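Local coordinates for TRAP solute Binding Protein (Uncultured marine bacterium, PDB 5I7I) that probably serves as the soluble binding component of a TRAP transporter, capturing aromatic acids such as 3-hydroxybenzoate for uptake into the cell, at residues Gly97-Leu102 with Lys134-Leu139; Ile87-Ala92 with Ala140-Ala145; Gln122-Thr127 with Ala326-Thr331; Lys28-Pro33 with Val77-Asp82. One frame throughout, in Å; residues are numbered along the deposited sequence. Where two conformers were deposited one is given.

Interaction 1 of 4, residues Gly97-Leu102 with Lys134-Leu139; sequences GRFPHL and KDYKVL
Arg-98 and Phe-99 come up from the loop after strand 87-91 to meet Tyr-136 of strand 136-143, an outer strand of the five-stranded mixed sheet in one of the two alpha/beta domains expected of a TRAP solute-binding protein. Arg-98, which has two conformers, in one of them turns CG away from its backbone N (chi1 -174°) and bends at chi2, which brings its guanidinium group to the phenol oxygen, the two side chains crossing at about a right angle. The direct link is a weak hydrogen bond: Arg-98 NH2 stands 3.3 Å from Tyr-136 OH and its N-H points well aside, at 127°. One water completes the link in the plane of both the guanidinium group and the phenol ring, accepting from Arg-98 NE at 2.7 Å and lying 2.7 Å from Tyr-136 OH. Arg-98 NH2 has its stronger partner in a salt bridge to Asp-78 of helix 76-82. Phe-99, with Arg-98 CG over one ring face, offset toward the rim, and Leu-239 and Val-77 also packing on it, approaches Tyr-136 from the opposite direction. Tyr-136 OH sits at its ring edge, 3.9 Å from Phe-99 CZ, and Phe-99 CE1 lies 4.0 Å from Tyr-136 CE1.

Interaction 2 of 4, residues Ile87-Ala92 with Ala140-Ala145; sequences IVWTVA and AVFCHA. With 3HB (3-hydroxybenzoic acid), chain C.
Phe-142 meets the indole of Trp-89 across strand 237-243, which separates their two strands in the sheet. Phe-142 places CG between its backbone N and carbonyl carbon (chi1 56°), and its CZ comes 3.3 Å from Trp-89 NE1, at the indole edge and near the indole plane. The two rings meet obliquely, with planes at 42°, and Phe-43 adds an edge-to-face contact to Phe-142. Trp-89, Val-91 and His-144 belong to the 3HB pocket of the solute-binding fold, with Phe-142 behind Trp-89: Trp-89 CH2, on the six-membered ring, lies 3.8 Å from 3HB C5, and Val-91 CG2 is 3.9 Å from 3HB C6. Further along, His-144 brings CD2 to 3.8 Å from the ligand hydroxyl oxygen, 3HB O3. Its ring is pinned by a nearly straight bond (174°) from ND1 to Ala-145 O, 2.7 Å away and in the ring plane. Replacing His-144 by an alanine would probably leave Ala-145 O without this donor and open a gap beside the ligand hydroxyl. 3HB is also hydrogen-bonded to Tyr-94, Glu-210 and Arg-168.

Interaction 3 of 4, residues Gln122-Thr127 with Ala326-Thr331; sequences QEYVDT and AMLVKT
Tyr-124 carries this contact, lodging its phenol against Leu-328 and Thr-331 of the C-terminal helix 325-339. A chi1 of -176° swings the ring away from the backbone N, so that it leaves helix 114-126 and stretches across to its neighbour, where it crosses the Leu-328 side chain at about a right angle. The hydroxyl end does most of the touching, with Tyr-124 OH 3.6 Å from Leu-328 CB. Farther back on the ring, Tyr-124 CE1 is 4.1 Å from the methyl Leu-328 CD2. The buried hydroxyl is nevertheless satisfied, since it is hydrogen-bonded to the backbone oxygen of His-101, a residue whose own side chain also packs on Leu-328. The arrangement is a helix-helix packing in which the last helix of the chain is laid against the C-terminal end of helix 114-126, whose other flank, through Gln-122 and Val-125, rests on strand 136-143. Thr-331 meets the ring at its edge and near its plane, its methyl CG2 4.1 Å from Tyr-124 CD1. The threonine hydroxyl is turned back onto its own helix, where Thr-331 OG1 bonds to Met-327 O at 2.8 Å from above the carbonyl plane; Thr-331 N reaches Met-327 O from the opposite face. Two bonds thus grip this one oxygen. Phe-105 adds an edge-to-face partner to Tyr-124, and Glu-123 pairs with Lys-338 in a salt bridge between the same two helices.

Interaction 4 of 4, residues Lys28-Pro33 with Val77-Asp82; sequences KFHSFP and VDQVRD
His-30 and Gln-79 are brought together by their torsions: the histidine turns its ring to the side remote from its own backbone N, and the glutamine, with CG anti to the carbonyl carbon (chi1 -68°), runs on extended (chi2 177°) to its amide. His-30 ND1 donates to Gln-79 OE1 over 2.8 Å, with an N-H...O angle of 154°. The amide oxygen lies at the ring edge, in the imidazole plane, while the donor is slightly tilted from the carbonyl plane. Ring and amide are nearly coplanar, and His-30 CE1 lies 3.4 Å from Gln-79 OE1. The far side of the amide is held too, because Gln-79 NE2 is hydrogen-bonded to Gly-70 O, a pairing that fixes which end of the amide faces the histidine. Helix 76-82 belongs to a beta-alpha-beta crossover that leaves strand 59-64 and returns as strand 87-91, with strand 25-31 lying between these two parallel strands in the sheet; the bond ties the connecting helix to that middle strand. A leucine in place of Gln-79 would probably leave His-30 ND1 and Gly-70 O without their mates and the imidazole freer to turn. On the helix itself, Arg-81 grips Asp-82 side-on, NE to OD1 at 2.9 Å and NH2 to OD2 at 3.0 Å, and Asp-78 adds its charge to the network. Val-80 packs on Val-88 of strand 87-91, and farther along the segment 28-33, Phe-32 touches 3HB.

How the interactions relate
Interaction 2 lies deepest, its centre about 6 Å from that of the chain, and works through ring against ring beside the ligand. The centres of interactions 1, 3 and 4 lie 14 to 17 Å away, yet 1 and 3 are buried too. Interactions 1 and 2 share strand 136-143, one on its earlier residues, the other on its later ones, nearer the ligand, while interactions 2 and 4 sit on the neighbouring strands 87-91 and 25-31. Chemistry follows place: interaction 4 is polar and only partly buried, interaction 1 mixes a water bridge with aromatic packing, and interaction 3 is chiefly apolar between helices. The loop 97-102 connects interaction 1 to interaction 3; interactions 3 and 4 do not touch.

Interaction 1 of 4, residues Gly97-Leu102 with Lys134-Leu139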
# COMPACT_ATOMS: atom_id res chain seq x y z
N GLY A 97 -0.95 -8.76 11.54
CA GLY A 97 -0.91 -10.19 11.69
C GLY A 97 -1.88 -10.97 10.82
O GLY A 97 -1.75 -12.19 10.72
N ARG A 98 -2.83 -10.30 10.18
CA ARG A 98 -3.89 -11.00 9.46
C ARG A 98 -3.41 -11.58 8.14
O ARG A 98 -3.95 -12.59 7.69
CB ARG A 98 -5.03 -10.02 9.21
CG ARG A 98 -6.26 -10.62 8.60
CD ARG A 98 -7.35 -10.90 9.61
NE ARG A 98 -8.65 -10.99 8.96
CZ ARG A 98 -9.70 -10.19 9.18
NH1 ARG A 98 -9.63 -9.21 10.08
NH2 ARG A 98 -10.83 -10.38 8.50
N PHE A 99 -2.41 -10.96 7.50
CA PHE A 99 -1.92 -11.37 6.19
C PHE A 99 -0.41 -11.50 6.29
O PHE A 99 0.35 -10.68 5.75
CB PHE A 99 -2.36 -10.38 5.10
CG PHE A 99 -3.83 -10.09 5.13
CD1 PHE A 99 -4.75 -11.01 4.64
CD2 PHE A 99 -4.30 -8.91 5.66
CE1 PHE A 99 -6.11 -10.75 4.67
CE2 PHE A 99 -5.65 -8.64 5.70
CZ PHE A 99 -6.56 -9.55 5.20
N PRO A 100 0.06 -12.54 6.98
CA PRO A 100 1.48 -12.56 7.36
C PRO A 100 2.42 -12.71 6.19
O PRO A 100 3.53 -12.16 6.21
CB PRO A 100 1.57 -13.76 8.31
CG PRO A 100 0.38 -14.62 7.95
CD PRO A 100 -0.70 -13.62 7.59
N HIS A 101 2.03 -13.45 5.14
CA HIS A 101 2.92 -13.58 4.00
C HIS A 101 3.23 -12.23 3.38
O HIS A 101 4.34 -12.00 2.90
CB HIS A 101 2.31 -14.48 2.93
CG HIS A 101 2.24 -15.93 3.29
ND1 HIS A 101 1.24 -16.46 4.08
CD2 HIS A 101 3.01 -16.98 2.91
CE1 HIS A 101 1.44 -17.76 4.22
NE2 HIS A 101 2.49 -18.10 3.50
N LEU A 102 2.24 -11.34 3.36
CA LEU A 102 2.40 -10.08 2.65
C LEU A 102 3.41 -9.17 3.34
O LEU A 102 3.93 -8.25 2.69
CB LEU A 102 1.05 -9.39 2.49
CG LEU A 102 -0.00 -10.22 1.73
CD1 LEU A 102 -1.28 -9.40 1.54
CD2 LEU A 102 0.50 -10.76 0.43
N LYS A 134 -7.43 -16.78 1.19
CA LYS A 134 -8.35 -17.86 0.85
C LYS A 134 -9.81 -17.52 1.16
O LYS A 134 -10.71 -18.10 0.54
CB LYS A 134 -7.93 -19.16 1.54
CG LYS A 134 -8.02 -19.14 3.06
CD LYS A 134 -7.63 -20.47 3.69
CE LYS A 134 -7.92 -20.45 5.17
NZ LYS A 134 -7.16 -19.37 5.85
N ASP A 135 -10.08 -16.62 2.11
CA ASP A 135 -11.45 -16.34 2.50
C ASP A 135 -12.11 -15.28 1.61
O ASP A 135 -13.25 -14.89 1.89
CB ASP A 135 -11.55 -15.90 3.96
CG ASP A 135 -11.15 -16.99 4.95
OD1 ASP A 135 -11.17 -18.19 4.59
OD2 ASP A 135 -10.83 -16.64 6.10
N TYR A 136 -11.42 -14.81 0.57
CA TYR A 136 -11.86 -13.72 -0.29
C TYR A 136 -11.77 -14.13 -1.75
O TYR A 136 -11.04 -15.05 -2.12
CB TYR A 136 -10.98 -12.47 -0.10
CG TYR A 136 -10.76 -12.06 1.34
CD1 TYR A 136 -9.78 -12.67 2.11
CD2 TYR A 136 -11.57 -11.10 1.95
CE1 TYR A 136 -9.58 -12.32 3.43
CE2 TYR A 136 -11.38 -10.74 3.28
CZ TYR A 136 -10.39 -11.36 4.01
OH TYR A 136 -10.15 -11.02 5.32
N LYS A 137 -12.50 -13.39 -2.58
CA LYS A 137 -12.22 -13.35 -4.01
C LYS A 137 -11.21 -12.24 -4.23
O LYS A 137 -11.51 -11.05 -4.01
CB LYS A 137 -13.50 -13.10 -4.81
CG LYS A 137 -13.27 -12.78 -6.28
CD LYS A 137 -12.59 -13.90 -7.06
CE LYS A 137 -12.35 -13.45 -8.50
NZ LYS A 137 -11.76 -14.54 -9.34
N VAL A 138 -10.02 -12.61 -4.68
CA VAL A 138 -8.97 -11.63 -4.90
C VAL A 138 -9.23 -10.96 -6.24
O VAL A 138 -9.34 -11.64 -7.27
CB VAL A 138 -7.58 -12.28 -4.89
CG1 VAL A 138 -6.50 -11.26 -5.28
CG2 VAL A 138 -7.28 -12.89 -3.52
N LEU A 139 -9.36 -9.64 -6.24
CA LEU A 139 -9.35 -8.90 -7.49
C LEU A 139 -7.92 -8.53 -7.86
O LEU A 139 -7.46 -8.87 -8.96
CB LEU A 139 -10.27 -7.67 -7.43
CG LEU A 139 -11.72 -7.99 -7.04
CD1 LEU A 139 -12.49 -6.69 -6.88
CD2 LEU A 139 -12.39 -8.91 -8.06
O HOH W 1 -8.58 -12.70 6.82

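Interaction 2 of 4, residues Ile87-Ala92 with Ala140-Ala145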
# COMPACT_ATOMS: atom_id res chain seq x y z
N ILE A 87 -17.15 -5.27 -2.11
CA ILE A 87 -15.80 -5.00 -2.60
C ILE A 87 -15.16 -3.97 -1.69
O ILE A 87 -15.82 -3.01 -1.26
CB ILE A 87 -15.79 -4.46 -4.06
CG1 ILE A 87 -16.60 -5.36 -4.99
CG2 ILE A 87 -14.35 -4.30 -4.58
CD1 ILE A 87 -16.78 -4.76 -6.37
N VAL A 88 -13.87 -4.13 -1.40
CA VAL A 88 -13.11 -3.12 -0.69
C VAL A 88 -11.76 -2.91 -1.35
O VAL A 88 -11.22 -3.80 -2.01
CB VAL A 88 -12.92 -3.40 0.81
CG1 VAL A 88 -14.28 -3.55 1.48
CG2 VAL A 88 -12.05 -4.61 1.02
N TRP A 89 -11.21 -1.71 -1.12
CA TRP A 89 -9.81 -1.41 -1.34
C TRP A 89 -9.25 -0.97 -0.00
O TRP A 89 -9.81 -0.10 0.66
CB TRP A 89 -9.63 -0.31 -2.39
CG TRP A 89 -8.19 0.02 -2.71
CD1 TRP A 89 -7.44 -0.51 -3.70
CD2 TRP A 89 -7.35 0.97 -2.04
NE1 TRP A 89 -6.18 0.03 -3.70
CE2 TRP A 89 -6.10 0.94 -2.69
CE3 TRP A 89 -7.53 1.84 -0.97
CZ2 TRP A 89 -5.05 1.76 -2.30
CZ3 TRP A 89 -6.48 2.63 -0.57
CH2 TRP A 89 -5.25 2.59 -1.24
N THR A 90 -8.15 -1.60 0.42
CA THR A 90 -7.60 -1.24 1.72
C THR A 90 -6.11 -1.53 1.76
O THR A 90 -5.51 -1.99 0.79
CB THR A 90 -8.38 -1.97 2.81
OG1 THR A 90 -7.98 -1.42 4.07
CG2 THR A 90 -8.12 -3.47 2.78
N VAL A 91 -5.50 -1.23 2.91
CA VAL A 91 -4.10 -1.53 3.19
C VAL A 91 -4.06 -2.79 4.05
O VAL A 91 -4.66 -2.82 5.13
CB VAL A 91 -3.41 -0.35 3.91
CG1 VAL A 91 -1.99 -0.70 4.32
CG2 VAL A 91 -3.36 0.91 3.02
N ALA A 92 -3.35 -3.82 3.59
CA ALA A 92 -3.35 -5.11 4.28
C ALA A 92 -2.92 -4.95 5.73
O ALA A 92 -3.55 -5.49 6.65
CB ALA A 92 -2.41 -6.08 3.58
N ALA A 140 -7.19 -7.89 -6.96
CA ALA A 140 -5.76 -7.72 -7.18
C ALA A 140 -5.12 -7.37 -5.86
O ALA A 140 -5.74 -6.77 -4.99
CB ALA A 140 -5.46 -6.59 -8.17
N VAL A 141 -3.86 -7.77 -5.72
CA VAL A 141 -2.97 -7.28 -4.68
C VAL A 141 -1.84 -6.53 -5.36
O VAL A 141 -1.29 -7.00 -6.36
CB VAL A 141 -2.42 -8.43 -3.83
CG1 VAL A 141 -1.50 -7.92 -2.73
CG2 VAL A 141 -3.57 -9.22 -3.21
N PHE A 142 -1.55 -5.32 -4.87
CA PHE A 142 -0.59 -4.44 -5.51
C PHE A 142 -0.06 -3.48 -4.45
O PHE A 142 -0.31 -3.66 -3.26
CB PHE A 142 -1.19 -3.77 -6.75
CG PHE A 142 -2.45 -2.98 -6.52
CD1 PHE A 142 -3.70 -3.59 -6.63
CD2 PHE A 142 -2.41 -1.62 -6.26
CE1 PHE A 142 -4.85 -2.85 -6.50
CE2 PHE A 142 -3.57 -0.89 -6.13
CZ PHE A 142 -4.78 -1.51 -6.24
N CYS A 143 0.70 -2.47 -4.86
CA CYS A 143 1.35 -1.61 -3.88
C CYS A 143 1.62 -0.26 -4.50
O CYS A 143 1.50 -0.07 -5.71
CB CYS A 143 2.64 -2.25 -3.37
SG CYS A 143 3.89 -2.52 -4.64
N HIS A 144 2.03 0.68 -3.65
CA HIS A 144 2.39 2.01 -4.09
C HIS A 144 3.86 2.06 -4.51
O HIS A 144 4.67 1.19 -4.20
CB HIS A 144 2.03 3.07 -3.03
CG HIS A 144 2.62 2.87 -1.66
ND1 HIS A 144 3.94 3.12 -1.36
CD2 HIS A 144 2.02 2.57 -0.47
CE1 HIS A 144 4.14 2.94 -0.06
NE2 HIS A 144 2.99 2.63 0.50
N ALA A 145 4.21 3.10 -5.26
CA ALA A 145 5.62 3.36 -5.51
C ALA A 145 6.32 3.58 -4.18
O ALA A 145 5.69 3.94 -3.19
CB ALA A 145 5.75 4.59 -6.39
C1' 3HB C . -0.75 4.68 3.83
O1' 3HB C . 0.46 4.98 3.99
O2' 3HB C . -1.45 4.31 4.81
C1 3HB C . -1.41 4.83 2.46
C2 3HB C . -0.61 5.08 1.35
C3 3HB C . -1.18 5.23 0.11
C4 3HB C . -2.54 5.15 -0.04
C5 3HB C . -3.34 4.89 1.07
C6 3HB C . -2.78 4.73 2.33
O3 3HB C . -0.38 5.48 -0.98

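Interaction 3 of 4, residues Gln122-Thr127 with Ala326-Thr331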
# COMPACT_ATOMS: atom_id res chain seq x y z
N GLN A 122 1.08 -10.00 -6.81
CA GLN A 122 -0.03 -10.80 -7.30
C GLN A 122 0.39 -12.26 -7.55
O GLN A 122 -0.33 -13.19 -7.18
CB GLN A 122 -0.62 -10.17 -8.56
CG GLN A 122 -1.82 -10.95 -9.10
CD GLN A 122 -3.00 -10.89 -8.17
OE1 GLN A 122 -3.33 -9.82 -7.65
NE2 GLN A 122 -3.66 -12.02 -7.95
N GLU A 123 1.54 -12.47 -8.20
CA GLU A 123 1.97 -13.85 -8.43
C GLU A 123 2.24 -14.56 -7.11
O GLU A 123 1.95 -15.75 -6.95
CB GLU A 123 3.20 -13.90 -9.33
CG GLU A 123 3.70 -15.34 -9.51
CD GLU A 123 4.78 -15.53 -10.55
OE1 GLU A 123 5.06 -14.61 -11.32
OE2 GLU A 123 5.33 -16.66 -10.61
N TYR A 124 2.79 -13.83 -6.15
CA TYR A 124 3.03 -14.37 -4.81
C TYR A 124 1.73 -14.86 -4.18
O TYR A 124 1.66 -15.99 -3.68
CB TYR A 124 3.65 -13.24 -4.01
CG TYR A 124 4.13 -13.47 -2.59
CD1 TYR A 124 5.30 -14.15 -2.33
CD2 TYR A 124 3.49 -12.85 -1.52
CE1 TYR A 124 5.79 -14.27 -1.03
CE2 TYR A 124 3.96 -12.98 -0.22
CZ TYR A 124 5.12 -13.68 0.01
OH TYR A 124 5.61 -13.78 1.29
N VAL A 125 0.70 -14.01 -4.21
CA VAL A 125 -0.62 -14.36 -3.69
C VAL A 125 -1.26 -15.49 -4.49
O VAL A 125 -1.99 -16.32 -3.93
CB VAL A 125 -1.50 -13.10 -3.67
CG1 VAL A 125 -3.00 -13.44 -3.52
CG2 VAL A 125 -1.03 -12.15 -2.57
N ASP A 126 -1.02 -15.55 -5.81
CA ASP A 126 -1.59 -16.61 -6.62
C ASP A 126 -0.99 -17.97 -6.28
O ASP A 126 -1.59 -19.01 -6.59
CB ASP A 126 -1.32 -16.35 -8.10
CG ASP A 126 -2.18 -15.24 -8.70
OD1 ASP A 126 -3.23 -14.85 -8.16
OD2 ASP A 126 -1.79 -14.77 -9.78
N THR A 127 0.20 -17.96 -5.67
CA THR A 127 0.99 -19.16 -5.47
C THR A 127 1.28 -19.32 -3.97
O THR A 127 0.39 -19.73 -3.22
CB THR A 127 2.28 -19.15 -6.31
OG1 THR A 127 3.13 -18.03 -5.98
CG2 THR A 127 1.93 -19.14 -7.78
N ALA A 326 12.76 -17.49 5.22
CA ALA A 326 13.82 -17.32 4.23
C ALA A 326 13.31 -17.59 2.82
O ALA A 326 13.66 -16.87 1.87
CB ALA A 326 14.98 -18.27 4.55
N MET A 327 12.49 -18.61 2.65
CA MET A 327 11.98 -18.94 1.33
C MET A 327 11.07 -17.82 0.84
O MET A 327 11.13 -17.45 -0.34
CB MET A 327 11.27 -20.28 1.38
CG MET A 327 10.70 -20.78 0.05
SD MET A 327 9.08 -20.09 -0.29
CE MET A 327 8.74 -20.85 -1.89
N LEU A 328 10.25 -17.26 1.72
CA LEU A 328 9.33 -16.21 1.29
C LEU A 328 10.08 -14.95 0.87
O LEU A 328 9.72 -14.32 -0.13
CB LEU A 328 8.31 -15.89 2.40
CG LEU A 328 7.37 -17.05 2.72
CD1 LEU A 328 6.49 -16.67 3.91
CD2 LEU A 328 6.56 -17.43 1.52
N VAL A 329 11.11 -14.56 1.63
CA VAL A 329 11.89 -13.37 1.28
C VAL A 329 12.58 -13.57 -0.06
O VAL A 329 12.55 -12.69 -0.93
CB VAL A 329 12.88 -13.03 2.40
CG1 VAL A 329 13.85 -11.94 1.96
CG2 VAL A 329 12.12 -12.58 3.63
N LYS A 330 13.18 -14.74 -0.27
CA LYS A 330 13.81 -15.04 -1.55
C LYS A 330 12.79 -14.98 -2.68
O LYS A 330 13.06 -14.41 -3.74
CB LYS A 330 14.47 -16.42 -1.53
CG LYS A 330 14.91 -16.89 -2.92
CD LYS A 330 15.71 -18.18 -2.91
CE LYS A 330 15.79 -18.77 -4.33
NZ LYS A 330 16.51 -17.89 -5.28
N THR A 331 11.63 -15.60 -2.48
CA THR A 331 10.59 -15.61 -3.51
C THR A 331 10.17 -14.18 -3.85
O THR A 331 10.08 -13.80 -5.03
CB THR A 331 9.39 -16.41 -3.01
OG1 THR A 331 9.79 -17.75 -2.73
CG2 THR A 331 8.28 -16.44 -4.05

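Interaction 4 of 4, residues Lys28-Pro33 with Val77-Asp82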
# COMPACT_ATOMS: atom_id res chain seq x y z
N LYS A 28 -21.69 -3.27 -3.62
CA LYS A 28 -21.33 -2.18 -2.73
C LYS A 28 -19.82 -2.17 -2.52
O LYS A 28 -19.27 -3.13 -1.97
CB LYS A 28 -22.01 -2.36 -1.38
CG LYS A 28 -23.53 -2.37 -1.43
CD LYS A 28 -24.13 -2.79 -0.09
CE LYS A 28 -25.61 -3.05 -0.22
NZ LYS A 28 -26.15 -3.72 1.01
N PHE A 29 -19.17 -1.10 -2.95
CA PHE A 29 -17.75 -0.91 -2.73
C PHE A 29 -17.53 0.04 -1.57
O PHE A 29 -18.13 1.12 -1.52
CB PHE A 29 -17.08 -0.33 -3.98
CG PHE A 29 -15.67 0.13 -3.73
CD1 PHE A 29 -14.59 -0.75 -3.79
CD2 PHE A 29 -15.42 1.45 -3.39
CE1 PHE A 29 -13.32 -0.30 -3.53
CE2 PHE A 29 -14.14 1.88 -3.12
CZ PHE A 29 -13.10 1.00 -3.19
N HIS A 30 -16.63 -0.33 -0.67
CA HIS A 30 -16.34 0.48 0.51
C HIS A 30 -14.83 0.70 0.64
O HIS A 30 -14.05 -0.23 0.44
CB HIS A 30 -16.88 -0.22 1.76
CG HIS A 30 -17.12 0.70 2.91
ND1 HIS A 30 -17.15 0.26 4.21
CD2 HIS A 30 -17.40 2.02 2.96
CE1 HIS A 30 -17.42 1.27 5.01
NE2 HIS A 30 -17.56 2.36 4.27
N SER A 31 -14.42 1.93 0.97
CA SER A 31 -13.01 2.19 1.24
C SER A 31 -12.89 3.43 2.11
O SER A 31 -13.87 4.15 2.34
CB SER A 31 -12.24 2.33 -0.06
OG SER A 31 -10.84 2.31 0.16
N PHE A 32 -11.67 3.69 2.58
CA PHE A 32 -11.42 4.76 3.54
C PHE A 32 -10.99 6.11 2.94
O PHE A 32 -11.32 7.14 3.53
CB PHE A 32 -10.42 4.34 4.63
CG PHE A 32 -9.04 4.03 4.12
CD1 PHE A 32 -8.08 5.03 3.98
CD2 PHE A 32 -8.70 2.74 3.79
CE1 PHE A 32 -6.82 4.73 3.48
CE2 PHE A 32 -7.45 2.44 3.30
CZ PHE A 32 -6.50 3.43 3.15
N PRO A 33 -10.24 6.17 1.83
CA PRO A 33 -9.84 7.50 1.35
C PRO A 33 -11.04 8.28 0.87
O PRO A 33 -12.06 7.69 0.49
CB PRO A 33 -8.89 7.18 0.17
CG PRO A 33 -8.45 5.80 0.39
CD PRO A 33 -9.65 5.12 0.98
N VAL A 77 -11.58 -5.24 5.77
CA VAL A 77 -11.38 -6.66 5.44
C VAL A 77 -12.47 -7.52 6.07
O VAL A 77 -12.89 -8.52 5.48
CB VAL A 77 -9.97 -7.17 5.79
CG1 VAL A 77 -8.94 -6.58 4.85
CG2 VAL A 77 -9.61 -6.87 7.22
N ASP A 78 -12.91 -7.18 7.28
CA ASP A 78 -13.98 -7.96 7.91
C ASP A 78 -15.28 -7.78 7.16
O ASP A 78 -16.01 -8.75 6.91
CB ASP A 78 -14.16 -7.54 9.37
CG ASP A 78 -12.93 -7.78 10.20
OD1 ASP A 78 -12.15 -8.70 9.88
OD2 ASP A 78 -12.75 -7.04 11.20
N GLN A 79 -15.59 -6.53 6.79
CA GLN A 79 -16.83 -6.23 6.08
C GLN A 79 -16.92 -7.01 4.77
O GLN A 79 -17.96 -7.60 4.45
CB GLN A 79 -16.93 -4.74 5.81
CG GLN A 79 -17.11 -3.91 7.07
CD GLN A 79 -17.13 -2.43 6.79
OE1 GLN A 79 -16.67 -1.99 5.75
NE2 GLN A 79 -17.63 -1.66 7.74
N VAL A 80 -15.83 -7.04 4.01
CA VAL A 80 -15.86 -7.75 2.73
C VAL A 80 -15.86 -9.27 2.94
O VAL A 80 -16.52 -10.00 2.21
CB VAL A 80 -14.76 -7.27 1.77
CG1 VAL A 80 -13.38 -7.87 2.10
CG2 VAL A 80 -15.14 -7.62 0.36
N ARG A 81 -15.13 -9.75 3.95
CA ARG A 81 -15.10 -11.19 4.23
C ARG A 81 -16.51 -11.68 4.55
O ARG A 81 -16.94 -12.72 4.05
CB ARG A 81 -14.18 -11.47 5.42
CG ARG A 81 -14.09 -12.95 5.84
CD ARG A 81 -13.46 -13.10 7.24
NE ARG A 81 -14.25 -12.38 8.24
CZ ARG A 81 -13.81 -11.99 9.44
NH1 ARG A 81 -12.57 -12.26 9.82
NH2 ARG A 81 -14.61 -11.33 10.25
N ASP A 82 -17.23 -10.93 5.37
CA ASP A 82 -18.51 -11.33 5.92
C ASP A 82 -19.69 -10.91 5.07
O ASP A 82 -20.83 -11.28 5.40
CB ASP A 82 -18.68 -10.75 7.33
CG ASP A 82 -17.66 -11.29 8.31
OD1 ASP A 82 -17.13 -12.39 8.07
OD2 ASP A 82 -17.39 -10.60 9.32